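Local structure of ferulic acid decarboxylase 1 (Candida dubliniensis, 4ZAD) at residues A[367-372]-A[410-415]; A[117-122]-A[249-254]; A[22-27]-A[49-54]. The protein probably catalyses the reversible decarboxylation of ferulic, p-coumaric and cinnamic acids to their vinyl products with the help of a prenylated flavin cofactor. One frame throughout, in Å; residues are numbered along the deposited sequence.

Interaction 1. Residues A[367-372]-A[410-415]; sequences ALWLAV and LHEIIL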
ATOM      1  N   ALA A 367       5.608 -10.724  -0.184  1.00 21.27           N
ATOM      2  CA  ALA A 367       6.899 -11.235   0.217  1.00 20.88           C
ATOM      3  C   ALA A 367       7.866 -11.170  -0.941  1.00 20.75           C
ATOM      4  O   ALA A 367       8.809 -11.961  -1.001  1.00 22.53           O
ATOM      5  CB  ALA A 367       6.802 -12.645   0.796  1.00 19.98           C
ATOM      6  N   LEU A 368       7.651 -10.186  -1.814  1.00 20.19           N
ATOM      7  CA  LEU A 368       8.576  -9.818  -2.893  1.00 19.42           C
ATOM      8  C   LEU A 368       9.467  -8.635  -2.496  1.00 19.53           C
ATOM      9  O   LEU A 368      10.504  -8.403  -3.128  1.00 20.55           O
ATOM     10  CB  LEU A 368       7.800  -9.466  -4.151  1.00 18.92           C
ATOM     11  CG  LEU A 368       7.198 -10.690  -4.844  1.00 19.71           C
ATOM     12  CD1 LEU A 368       5.987 -10.362  -5.658  1.00 17.63           C
ATOM     13  CD2 LEU A 368       8.267 -11.384  -5.696  1.00 16.88           C
ATOM     14  N   TRP A 369       9.098  -7.912  -1.437  1.00 19.06           N
ATOM     15  CA  TRP A 369       9.846  -6.722  -1.002  1.00 18.37           C
ATOM     16  C   TRP A 369      10.410  -6.977   0.338  1.00 18.06           C
ATOM     17  O   TRP A 369       9.751  -7.570   1.176  1.00 18.20           O
ATOM     18  CB  TRP A 369       8.921  -5.538  -0.787  1.00 18.19           C
ATOM     19  CG  TRP A 369       8.438  -4.864  -1.932  1.00 15.05           C
ATOM     20  CD1 TRP A 369       8.501  -5.270  -3.221  1.00 16.53           C
ATOM     21  CD2 TRP A 369       7.728  -3.640  -1.917  1.00 11.65           C
ATOM     22  NE1 TRP A 369       7.875  -4.344  -4.032  1.00 16.87           N
ATOM     23  CE2 TRP A 369       7.401  -3.328  -3.239  1.00 13.74           C
ATOM     24  CE3 TRP A 369       7.326  -2.779  -0.902  1.00 12.03           C
ATOM     25  CZ2 TRP A 369       6.712  -2.185  -3.574  1.00 15.11           C
ATOM     26  CZ3 TRP A 369       6.649  -1.666  -1.212  1.00 11.05           C
ATOM     27  CH2 TRP A 369       6.344  -1.359  -2.549  1.00 16.55           C
ATOM     28  N   LEU A 370      11.576  -6.433   0.595  1.00 18.20           N
ATOM     29  CA  LEU A 370      12.149  -6.489   1.961  1.00 17.66           C
ATOM     30  C   LEU A 370      12.474  -5.071   2.339  1.00 16.98           C
ATOM     31  O   LEU A 370      13.279  -4.444   1.714  1.00 17.28           O
ATOM     32  CB  LEU A 370      13.422  -7.346   2.020  1.00 17.15           C
ATOM     33  CG  LEU A 370      14.061  -7.495   3.411  1.00 16.34           C
ATOM     34  CD1 LEU A 370      13.123  -8.327   4.287  1.00 15.34           C
ATOM     35  CD2 LEU A 370      15.459  -8.120   3.386  1.00 10.57           C
ATOM     36  N   ALA A 371      11.805  -4.552   3.339  1.00 17.55           N
ATOM     37  CA  ALA A 371      12.123  -3.234   3.846  1.00 17.96           C
ATOM     38  C   ALA A 371      13.320  -3.396   4.745  1.00 18.84           C
ATOM     39  O   ALA A 371      13.366  -4.359   5.544  1.00 18.97           O
ATOM     40  CB  ALA A 371      10.937  -2.660   4.630  1.00 17.25           C
ATOM     41  N   VAL A 372      14.265  -2.458   4.642  1.00 19.37           N
ATOM     42  CA  VAL A 372      15.466  -2.443   5.502  1.00 19.99           C
ATOM     43  C   VAL A 372      15.587  -1.132   6.254  1.00 19.91           C
ATOM     44  O   VAL A 372      15.874  -0.117   5.662  1.00 19.94           O
ATOM     45  CB  VAL A 372      16.711  -2.637   4.635  1.00 20.31           C
ATOM     46  CG1 VAL A 372      17.987  -2.420   5.443  1.00 19.87           C
ATOM     47  CG2 VAL A 372      16.667  -4.032   4.022  1.00 20.78           C
ATOM     48  N   LEU A 410      13.096 -12.739  -2.718  1.00 22.01           N
ATOM     49  CA  LEU A 410      12.940 -11.284  -2.593  1.00 22.36           C
ATOM     50  C   LEU A 410      13.270 -10.614  -3.905  1.00 22.16           C
ATOM     51  O   LEU A 410      14.203 -11.072  -4.584  1.00 22.59           O
ATOM     52  CB  LEU A 410      13.833 -10.763  -1.458  1.00 21.82           C
ATOM     53  CG  LEU A 410      13.399 -11.276  -0.067  1.00 23.24           C
ATOM     54  CD1 LEU A 410      14.473 -10.927   0.986  1.00 26.62           C
ATOM     55  CD2 LEU A 410      12.036 -10.783   0.383  1.00 18.62           C
ATOM     56  N   HIS A 411      12.706  -9.733  -4.537  1.00 24.66           N
ATOM     57  CA  HIS A 411      12.984  -9.033  -5.687  1.00 23.85           C
ATOM     58  C   HIS A 411      13.265  -7.524  -5.586  1.00 23.35           C
ATOM     59  O   HIS A 411      13.820  -6.952  -6.493  1.00 22.65           O
ATOM     60  CB  HIS A 411      11.969  -9.267  -6.776  1.00 24.44           C
ATOM     61  CG  HIS A 411      12.256 -10.442  -7.668  1.00 26.81           C
ATOM     62  ND1 HIS A 411      12.181 -11.751  -7.228  1.00 31.07           N
ATOM     63  CD2 HIS A 411      12.507 -10.512  -8.997  1.00 26.73           C
ATOM     64  CE1 HIS A 411      12.418 -12.569  -8.238  1.00 28.45           C
ATOM     65  NE2 HIS A 411      12.634 -11.843  -9.316  1.00 27.48           N
ATOM     66  N   GLU A 412      12.883  -6.887  -4.485  1.00 23.20           N
ATOM     67  CA  GLU A 412      13.149  -5.473  -4.308  1.00 23.05           C
ATOM     68  C   GLU A 412      13.471  -5.219  -2.842  1.00 22.90           C
ATOM     69  O   GLU A 412      12.755  -5.665  -1.947  1.00 23.46           O
ATOM     70  CB  GLU A 412      11.955  -4.653  -4.776  1.00 23.50           C
ATOM     71  CG  GLU A 412      12.148  -3.153  -4.645  1.00 24.16           C
ATOM     72  CD  GLU A 412      11.446  -2.345  -5.719  1.00 22.57           C
ATOM     73  OE1 GLU A 412      10.710  -2.926  -6.543  1.00 26.08           O
ATOM     74  OE2 GLU A 412      11.646  -1.121  -5.740  1.00 20.61           O
ATOM     75  N   ILE A 413      14.593  -4.556  -2.599  1.00 22.07           N
ATOM     76  CA  ILE A 413      15.055  -4.295  -1.250  1.00 21.46           C
ATOM     77  C   ILE A 413      14.920  -2.797  -1.123  1.00 21.14           C
ATOM     78  O   ILE A 413      15.267  -2.077  -2.059  1.00 20.78           O
ATOM     79  CB  ILE A 413      16.507  -4.665  -1.030  1.00 21.35           C
ATOM     80  CG1 ILE A 413      16.803  -6.083  -1.549  1.00 21.70           C
ATOM     81  CG2 ILE A 413      16.860  -4.491   0.459  1.00 20.87           C
ATOM     82  CD1 ILE A 413      16.043  -7.223  -0.832  1.00 23.59           C
ATOM     83  N   ILE A 414      14.389  -2.344   0.008  1.00 19.88           N
ATOM     84  CA  ILE A 414      13.968  -0.981   0.146  1.00 19.18           C
ATOM     85  C   ILE A 414      14.667  -0.355   1.322  1.00 19.54           C
ATOM     86  O   ILE A 414      14.452  -0.735   2.434  1.00 20.05           O
ATOM     87  CB  ILE A 414      12.501  -0.937   0.346  1.00 18.83           C
ATOM     88  CG1 ILE A 414      11.806  -1.375  -0.961  1.00 18.04           C
ATOM     89  CG2 ILE A 414      12.085   0.460   0.731  1.00 17.58           C
ATOM     90  CD1 ILE A 414      10.321  -1.342  -0.888  1.00 13.03           C
ATOM     91  N   LEU A 415      15.588   0.552   1.075  1.00 20.21           N
ATOM     92  CA  LEU A 415      16.378   1.101   2.156  1.00 19.96           C
ATOM     93  C   LEU A 415      15.680   2.375   2.608  1.00 20.10           C
ATOM     94  O   LEU A 415      15.408   3.236   1.795  1.00 20.42           O
ATOM     95  CB  LEU A 415      17.781   1.378   1.685  1.00 19.58           C
ATOM     96  CG  LEU A 415      18.529   0.170   1.081  1.00 20.51           C
ATOM     97  CD1 LEU A 415      19.913   0.648   0.472  1.00 19.87           C
ATOM     98  CD2 LEU A 415      18.742  -0.969   2.022  1.00 14.74           C
TER
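Ile414 lays its CD1 methyl over one face of the Trp369 indole, 3.7 Å from the centroid of the six-membered ring and displaced toward the rim, a CH-pi contact. CD1 gets there because the end of the isoleucine chain is extended, with CD1 anti to CA (chi2 -179°). Glu412 runs alongside the same indole, its CB 3.8 Å from Trp369 CD1, and its carboxylate is turned 48° from the ring plane. On the face of Leu370 and Val372 the two segments meet through aliphatic side chains. There Leu370 CD2 meets Leu410 CD1 at 3.8 Å, Val372 CG2 touches Ile413 CG2 at 3.6 Å, and Leu415 CD2 lies beside Val372 CB.

The two segments are adjacent parallel strands inside the five-stranded mixed sheet of the C-terminal domain. Their ladder runs through Leu370 N to Glu412 O, Ile414 N to Leu370 O and Val372 N to Ile414 O. Where the strands begin, Leu368 O is gripped twice, by His411 N at 2.9 Å and Glu412 N at 3.1 Å.

Further out, Tyr432 stacks on Trp369 and its hydroxyl bonds Glu412 OE2, which also pairs with Thr473 OG1, so two hydroxyls hold OE2 of this buried carboxylate. Helix 386-399 covers Ile413 and Leu415, helix 334-347 covers Leu370 and Leu410, and Thr433 of the second subunit packs on Trp369.

Interaction 2. Residues A[117-122]-A[249-254]; sequences PPVLVP and NQAVPV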
ATOM      1  N   PRO A 117      19.734 -30.695  21.068  1.00 29.64           N
ATOM      2  CA  PRO A 117      19.292 -31.663  20.064  1.00 28.98           C
ATOM      3  C   PRO A 117      18.100 -32.470  20.515  1.00 28.14           C
ATOM      4  O   PRO A 117      17.935 -32.671  21.692  1.00 27.38           O
ATOM      5  CB  PRO A 117      20.518 -32.581  19.844  1.00 28.91           C
ATOM      6  CG  PRO A 117      21.561 -32.148  20.826  1.00 29.97           C
ATOM      7  CD  PRO A 117      21.120 -30.899  21.530  1.00 29.79           C
ATOM      8  N   PRO A 118      17.331 -33.016  19.563  1.00 28.16           N
ATOM      9  CA  PRO A 118      16.189 -33.828  19.894  1.00 28.63           C
ATOM     10  C   PRO A 118      16.611 -35.074  20.662  1.00 29.55           C
ATOM     11  O   PRO A 118      17.769 -35.492  20.568  1.00 29.23           O
ATOM     12  CB  PRO A 118      15.613 -34.188  18.519  1.00 28.32           C
ATOM     13  CG  PRO A 118      16.726 -34.202  17.639  1.00 26.98           C
ATOM     14  CD  PRO A 118      17.701 -33.187  18.148  1.00 28.07           C
ATOM     15  N   VAL A 119      15.681 -35.625  21.442  1.00 30.55           N
ATOM     16  CA  VAL A 119      15.924 -36.811  22.244  1.00 31.22           C
ATOM     17  C   VAL A 119      14.985 -37.891  21.770  1.00 32.38           C
ATOM     18  O   VAL A 119      13.801 -37.670  21.652  1.00 31.92           O
ATOM     19  CB  VAL A 119      15.664 -36.587  23.744  1.00 31.49           C
ATOM     20  CG1 VAL A 119      14.209 -36.290  24.008  1.00 31.65           C
ATOM     21  CG2 VAL A 119      16.060 -37.837  24.570  1.00 32.44           C
ATOM     22  N   LEU A 120      15.540 -39.057  21.472  1.00 34.18           N
ATOM     23  CA  LEU A 120      14.757 -40.245  21.162  1.00 35.58           C
ATOM     24  C   LEU A 120      13.940 -40.712  22.369  1.00 36.12           C
ATOM     25  O   LEU A 120      14.414 -40.685  23.487  1.00 36.98           O
ATOM     26  CB  LEU A 120      15.715 -41.361  20.739  1.00 35.96           C
ATOM     27  CG  LEU A 120      15.111 -42.705  20.327  1.00 37.12           C
ATOM     28  CD1 LEU A 120      14.129 -42.481  19.185  1.00 34.79           C
ATOM     29  CD2 LEU A 120      16.285 -43.712  19.960  1.00 37.43           C
ATOM     30  N   VAL A 121      12.715 -41.143  22.134  1.00 36.70           N
ATOM     31  CA  VAL A 121      11.910 -41.777  23.168  1.00 36.87           C
ATOM     32  C   VAL A 121      11.192 -42.998  22.567  1.00 37.70           C
ATOM     33  O   VAL A 121      11.189 -43.182  21.345  1.00 37.29           O
ATOM     34  CB  VAL A 121      10.866 -40.806  23.708  1.00 37.11           C
ATOM     35  CG1 VAL A 121      11.508 -39.464  24.004  1.00 36.24           C
ATOM     36  CG2 VAL A 121       9.713 -40.668  22.694  1.00 36.13           C
ATOM     37  N   PRO A 122      10.596 -43.851  23.427  1.00 38.53           N
ATOM     38  CA  PRO A 122      10.000 -45.072  22.890  1.00 38.41           C
ATOM     39  C   PRO A 122       8.662 -44.813  22.228  1.00 38.54           C
ATOM     40  O   PRO A 122       8.001 -43.829  22.556  1.00 38.35           O
ATOM     41  CB  PRO A 122       9.823 -45.965  24.113  1.00 38.65           C
ATOM     42  CG  PRO A 122      10.001 -45.084  25.313  1.00 38.89           C
ATOM     43  CD  PRO A 122      10.740 -43.878  24.899  1.00 38.59           C
ATOM     44  N   ASN A 249      13.465 -24.252  24.717  1.00 34.30           N
ATOM     45  CA  ASN A 249      14.274 -24.563  25.917  1.00 34.89           C
ATOM     46  C   ASN A 249      14.052 -26.020  26.353  1.00 33.86           C
ATOM     47  O   ASN A 249      13.921 -26.323  27.521  1.00 34.11           O
ATOM     48  CB  ASN A 249      14.017 -23.560  27.089  1.00 35.19           C
ATOM     49  CG  ASN A 249      15.123 -23.649  28.223  1.00 38.52           C
ATOM     50  OD1 ASN A 249      16.345 -23.530  27.961  1.00 38.39           O
ATOM     51  ND2 ASN A 249      14.677 -23.871  29.476  1.00 39.50           N
ATOM     52  N   GLN A 250      14.004 -26.910  25.373  1.00 33.14           N
ATOM     53  CA  GLN A 250      13.606 -28.279  25.580  1.00 32.17           C
ATOM     54  C   GLN A 250      13.733 -29.132  24.305  1.00 31.28           C
ATOM     55  O   GLN A 250      13.154 -28.808  23.294  1.00 30.78           O
ATOM     56  CB  GLN A 250      12.146 -28.344  26.023  1.00 32.40           C
ATOM     57  CG  GLN A 250      11.740 -29.777  26.266  1.00 32.46           C
ATOM     58  CD  GLN A 250      10.372 -29.935  26.783  1.00 32.95           C
ATOM     59  OE1 GLN A 250       9.828 -29.051  27.453  1.00 33.20           O
ATOM     60  NE2 GLN A 250       9.786 -31.096  26.494  1.00 31.98           N
ATOM     61  N   ALA A 251      14.446 -30.255  24.417  1.00 30.65           N
ATOM     62  CA  ALA A 251      14.604 -31.272  23.375  1.00 29.57           C
ATOM     63  C   ALA A 251      13.282 -31.726  22.749  1.00 28.88           C
ATOM     64  O   ALA A 251      12.414 -32.229  23.460  1.00 29.47           O
ATOM     65  CB  ALA A 251      15.275 -32.500  23.977  1.00 28.71           C
ATOM     66  N   VAL A 252      13.162 -31.643  21.426  1.00 27.29           N
ATOM     67  CA  VAL A 252      12.022 -32.249  20.776  1.00 26.31           C
ATOM     68  C   VAL A 252      12.046 -33.767  20.921  1.00 25.49           C
ATOM     69  O   VAL A 252      12.929 -34.462  20.414  1.00 25.06           O
ATOM     70  CB  VAL A 252      11.901 -31.899  19.285  1.00 27.03           C
ATOM     71  CG1 VAL A 252      10.574 -32.493  18.719  1.00 25.07           C
ATOM     72  CG2 VAL A 252      11.946 -30.380  19.088  1.00 26.05           C
ATOM     73  N   PRO A 253      11.078 -34.289  21.642  1.00 24.38           N
ATOM     74  CA  PRO A 253      10.978 -35.725  21.713  1.00 24.22           C
ATOM     75  C   PRO A 253      10.636 -36.366  20.343  1.00 24.03           C
ATOM     76  O   PRO A 253       9.673 -35.981  19.711  1.00 23.05           O
ATOM     77  CB  PRO A 253       9.861 -35.930  22.729  1.00 24.91           C
ATOM     78  CG  PRO A 253       9.054 -34.702  22.701  1.00 24.28           C
ATOM     79  CD  PRO A 253       9.924 -33.599  22.224  1.00 23.71           C
ATOM     80  N   VAL A 254      11.448 -37.323  19.908  1.00 24.26           N
ATOM     81  CA  VAL A 254      11.309 -37.957  18.606  1.00 24.80           C
ATOM     82  C   VAL A 254      11.298 -39.481  18.718  1.00 25.63           C
ATOM     83  O   VAL A 254      11.850 -40.079  19.659  1.00 25.66           O
ATOM     84  CB  VAL A 254      12.468 -37.554  17.576  1.00 25.15           C
ATOM     85  CG1 VAL A 254      12.568 -36.021  17.347  1.00 25.27           C
ATOM     86  CG2 VAL A 254      13.843 -38.115  17.960  1.00 23.62           C
TER
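Val119 and Leu120 pair in parallel with Pro253 and Val254, although the end-to-end directions of the touching parts, 117-121 and 251-254, differ by 47°. Three backbone hydrogen bonds make up the ladder. Val119 N reaches Val252 O at 3.2 Å, coming from well above the carbonyl plane (46° out of it). The next two are shorter: Val254 N to Val119 O at 2.9 Å and Val121 N to Val254 O at 2.8 Å. Pro253 has no N-H to give, but the pattern asks for none here, since Val119 bonds to the residues before and after it; Pro253 CA instead makes a CA-H...O contact with Val119 O.

The side chains fill in around this short ladder. Pro118 CB lies 3.3 Å from Val252 O, and the same carbon meets Val254 CG1 at 3.7 Å. That methyl stands anti to its own carbonyl carbon (chi1 -57°), which swings it back toward the proline. Leu120 bends its CD1 over Val254 O at 3.3 Å. On the face that carries Val119 and Pro253, Val119 CG1 touches the Ala251 methyl at 3.9 Å, and Val121 CG1 lies beside Pro253 CB, the two side chains pointing the same way.

Helix 240-247 ends in a Schellman motif at Asn249, and the chain then turns into this strand; the helix also packs back on Pro118 through Ala241 and on Val252 through Ile244. Strand 253-256 is the middle strand of a small three-stranded mixed sheet, with 263-265 on its other side, and Val254 brings that sheet to within about 4 Å, side chain to side chain, of Trp175, a residue of the prenylated-FMN site.

Interaction 3. Residues A[22-27]-A[49-54]; sequences LIEIDT and APLFNN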
ATOM      1  N   LEU A  22     -10.709 -19.952  17.860  1.00 39.28           N
ATOM      2  CA  LEU A  22     -11.013 -21.211  17.152  1.00 40.07           C
ATOM      3  C   LEU A  22     -12.539 -21.504  17.060  1.00 40.94           C
ATOM      4  O   LEU A  22     -13.263 -21.451  18.060  1.00 41.32           O
ATOM      5  CB  LEU A  22     -10.345 -22.367  17.874  1.00 39.84           C
ATOM      6  CG  LEU A  22     -10.396 -23.677  17.107  1.00 39.75           C
ATOM      7  CD1 LEU A  22      -9.315 -23.690  16.019  1.00 38.92           C
ATOM      8  CD2 LEU A  22     -10.225 -24.816  18.080  1.00 39.76           C
ATOM      9  N   ILE A  23     -13.008 -21.836  15.865  1.00 41.76           N
ATOM     10  CA  ILE A  23     -14.386 -22.269  15.659  1.00 42.66           C
ATOM     11  C   ILE A  23     -14.406 -23.700  15.160  1.00 42.31           C
ATOM     12  O   ILE A  23     -13.869 -23.975  14.090  1.00 42.20           O
ATOM     13  CB  ILE A  23     -15.083 -21.342  14.633  1.00 43.22           C
ATOM     14  CG1 ILE A  23     -15.329 -19.954  15.268  1.00 45.99           C
ATOM     15  CG2 ILE A  23     -16.392 -21.910  14.171  1.00 43.84           C
ATOM     16  CD1 ILE A  23     -16.075 -19.947  16.664  1.00 47.27           C
ATOM     17  N   GLU A  24     -14.971 -24.614  15.944  1.00 41.94           N
ATOM     18  CA  GLU A  24     -15.229 -25.960  15.444  1.00 42.58           C
ATOM     19  C   GLU A  24     -16.425 -25.844  14.490  1.00 42.21           C
ATOM     20  O   GLU A  24     -17.411 -25.189  14.813  1.00 42.20           O
ATOM     21  CB  GLU A  24     -15.524 -26.992  16.566  1.00 42.87           C
ATOM     22  CG  GLU A  24     -14.560 -26.952  17.796  1.00 45.24           C
ATOM     23  CD  GLU A  24     -14.282 -28.321  18.453  1.00 48.69           C
ATOM     24  OE1 GLU A  24     -14.548 -29.368  17.824  1.00 50.86           O
ATOM     25  OE2 GLU A  24     -13.766 -28.361  19.601  1.00 50.96           O
ATOM     26  N   ILE A  25     -16.303 -26.417  13.296  1.00 41.45           N
ATOM     27  CA  ILE A  25     -17.419 -26.531  12.369  1.00 40.95           C
ATOM     28  C   ILE A  25     -17.847 -27.992  12.277  1.00 41.22           C
ATOM     29  O   ILE A  25     -17.113 -28.848  11.744  1.00 40.59           O
ATOM     30  CB  ILE A  25     -17.063 -26.093  10.958  1.00 40.44           C
ATOM     31  CG1 ILE A  25     -16.582 -24.653  10.939  1.00 40.04           C
ATOM     32  CG2 ILE A  25     -18.263 -26.227  10.056  1.00 40.19           C
ATOM     33  CD1 ILE A  25     -15.982 -24.250   9.605  1.00 37.98           C
ATOM     34  N   ASP A  26     -19.043 -28.257  12.789  1.00 41.59           N
ATOM     35  CA  ASP A  26     -19.664 -29.580  12.703  1.00 42.22           C
ATOM     36  C   ASP A  26     -20.518 -29.809  11.432  1.00 41.79           C
ATOM     37  O   ASP A  26     -20.939 -30.931  11.184  1.00 41.85           O
ATOM     38  CB  ASP A  26     -20.508 -29.832  13.957  1.00 42.50           C
ATOM     39  CG  ASP A  26     -19.683 -29.784  15.225  1.00 44.04           C
ATOM     40  OD1 ASP A  26     -18.445 -29.670  15.127  1.00 45.71           O
ATOM     41  OD2 ASP A  26     -20.267 -29.870  16.321  1.00 47.25           O
ATOM     42  N   THR A  27     -20.756 -28.772  10.634  1.00 41.65           N
ATOM     43  CA  THR A  27     -21.527 -28.907   9.380  1.00 41.92           C
ATOM     44  C   THR A  27     -20.710 -29.523   8.244  1.00 41.79           C
ATOM     45  O   THR A  27     -19.575 -29.109   7.965  1.00 42.01           O
ATOM     46  CB  THR A  27     -21.976 -27.525   8.870  1.00 41.83           C
ATOM     47  OG1 THR A  27     -22.577 -26.816   9.947  1.00 42.04           O
ATOM     48  CG2 THR A  27     -22.938 -27.656   7.707  1.00 41.50           C
ATOM     49  N   ALA A  49      -9.704 -19.446  13.489  1.00 33.79           N
ATOM     50  CA  ALA A  49      -9.202 -20.568  12.713  1.00 34.04           C
ATOM     51  C   ALA A  49     -10.286 -21.622  12.748  1.00 33.65           C
ATOM     52  O   ALA A  49     -10.770 -21.938  13.824  1.00 33.28           O
ATOM     53  CB  ALA A  49      -7.895 -21.115  13.321  1.00 33.38           C
ATOM     54  N   PRO A  50     -10.667 -22.163  11.578  1.00 33.53           N
ATOM     55  CA  PRO A  50     -11.671 -23.209  11.540  1.00 33.94           C
ATOM     56  C   PRO A  50     -11.100 -24.621  11.693  1.00 34.19           C
ATOM     57  O   PRO A  50     -10.242 -25.052  10.929  1.00 35.06           O
ATOM     58  CB  PRO A  50     -12.301 -23.031  10.156  1.00 33.97           C
ATOM     59  CG  PRO A  50     -11.225 -22.510   9.324  1.00 33.89           C
ATOM     60  CD  PRO A  50     -10.300 -21.726  10.223  1.00 33.66           C
ATOM     61  N   LEU A  51     -11.578 -25.315  12.704  1.00 34.00           N
ATOM     62  CA  LEU A  51     -11.415 -26.731  12.807  1.00 34.10           C
ATOM     63  C   LEU A  51     -12.619 -27.398  12.096  1.00 34.87           C
ATOM     64  O   LEU A  51     -13.784 -27.188  12.459  1.00 35.17           O
ATOM     65  CB  LEU A  51     -11.331 -27.111  14.271  1.00 33.60           C
ATOM     66  CG  LEU A  51     -11.012 -28.556  14.626  1.00 34.54           C
ATOM     67  CD1 LEU A  51      -9.828 -29.118  13.861  1.00 32.50           C
ATOM     68  CD2 LEU A  51     -10.791 -28.650  16.148  1.00 36.62           C
ATOM     69  N   PHE A  52     -12.328 -28.174  11.061  1.00 35.08           N
ATOM     70  CA  PHE A  52     -13.344 -28.868  10.312  1.00 35.08           C
ATOM     71  C   PHE A  52     -13.446 -30.266  10.849  1.00 36.15           C
ATOM     72  O   PHE A  52     -12.594 -31.094  10.546  1.00 35.48           O
ATOM     73  CB  PHE A  52     -12.941 -28.978   8.857  1.00 34.80           C
ATOM     74  CG  PHE A  52     -12.886 -27.691   8.150  1.00 32.37           C
ATOM     75  CD1 PHE A  52     -11.720 -26.982   8.096  1.00 30.16           C
ATOM     76  CD2 PHE A  52     -14.012 -27.190   7.519  1.00 31.15           C
ATOM     77  CE1 PHE A  52     -11.671 -25.802   7.437  1.00 30.45           C
ATOM     78  CE2 PHE A  52     -13.960 -26.023   6.853  1.00 29.99           C
ATOM     79  CZ  PHE A  52     -12.787 -25.322   6.811  1.00 30.49           C
ATOM     80  N   ASN A  53     -14.489 -30.525  11.642  1.00 38.00           N
ATOM     81  CA  ASN A  53     -14.728 -31.854  12.209  1.00 38.87           C
ATOM     82  C   ASN A  53     -15.520 -32.791  11.281  1.00 39.57           C
ATOM     83  O   ASN A  53     -15.450 -34.004  11.428  1.00 39.83           O
ATOM     84  CB  ASN A  53     -15.472 -31.754  13.537  1.00 39.34           C
ATOM     85  CG  ASN A  53     -14.711 -30.984  14.617  1.00 40.72           C
ATOM     86  OD1 ASN A  53     -15.344 -30.358  15.476  1.00 42.51           O
ATOM     87  ND2 ASN A  53     -13.376 -31.049  14.609  1.00 41.02           N
ATOM     88  N   ASN A  54     -16.286 -32.245  10.339  1.00 40.23           N
ATOM     89  CA  ASN A  54     -17.193 -33.066   9.521  1.00 40.56           C
ATOM     90  C   ASN A  54     -16.976 -32.778   8.060  1.00 40.29           C
ATOM     91  O   ASN A  54     -17.683 -31.993   7.473  1.00 38.82           O
ATOM     92  CB  ASN A  54     -18.660 -32.801   9.928  1.00 41.08           C
ATOM     93  CG  ASN A  54     -19.684 -33.768   9.257  1.00 41.49           C
ATOM     94  OD1 ASN A  54     -19.337 -34.709   8.526  1.00 40.74           O
ATOM     95  ND2 ASN A  54     -20.960 -33.514   9.527  1.00 40.65           N
TER
HETATM   96  O   HOH W   1     -16.568 -29.649   9.268  1.00 39.98           O
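Leu22 to Ile25 and Ala49 to Phe52 are the two parallel strands of a beta-alpha-beta unit in the N-terminal domain, linked by helix 34-45. The backbone ladder begins at Ile23 N to Ala49 O, continues through Leu51 N to Ile23 O, and includes a nearly straight bond from Ile25 N to Leu51 O, 2.8 Å long with 172° at the hydrogen. Asn53 N to Ile25 O closes it.

Leu22 drapes its CD1 over Ala49 O at 3.2 Å, and its other methyl, CD2, looks across to Leu51 CD2 at 4.3 Å. Glu24 and Leu51 run side by side on the same face. On the face of Ile23 and Ile25, the CD1 methyl of Ile25 meets both Pro50 and Phe52: with CD1 anti to CA (chi2 170°), the extended end carries the methyl to 3.8 Å from Phe52 CE2 and 3.9 Å from Pro50 CB, the side chains lying alongside one another.

Beyond the strands the segments stay joined by polar groups. Asn54 turns its amide to Asp26 O, with ND2 at 3.1 Å and the acceptor almost in the amide plane (4° out). A water is held between the segments, donating to Ile25 O at 2.7 Å and accepting from Asn54 N at 2.8 Å; it also gives a weak bond to Thr27 O. Ile25 O therefore accepts from both Asn53 N and the water.

Strand 22-25 forms an outer edge of a four-stranded mixed sheet within this chain, and 69-71 flanks 49-52 on its far side. Helix 34-45 covers Phe52 and helix 9-19 covers Leu22. Tyr511 and Tyr512 of the second subunit pack over Ile23, Ile25 and Pro50, and Thr27 OG1 bonds to Lys510 O of that same subunit.

Along the chain the order is interaction 3, then 2, then 1, each closing before the next opens, and each falls in a different one of the N-terminal, Rift-related and C-terminal domains of the UbiD family. All three are parallel strand pairs, but each belongs to its own sheet, and none touches another. The centre of interaction 1 lies about 37 Å from the centres of both others, across the chain's centre from them; interactions 2 and 3 are about 31 Å apart, centre to centre. Interaction 2 lies near the prenylated-flavin site through Trp175; the side chain of Ala367 in interaction 1 is about 10 Å from the cofactor. Interactions 1 and 3 both meet the second subunit, so the dimer involves both terminal domains.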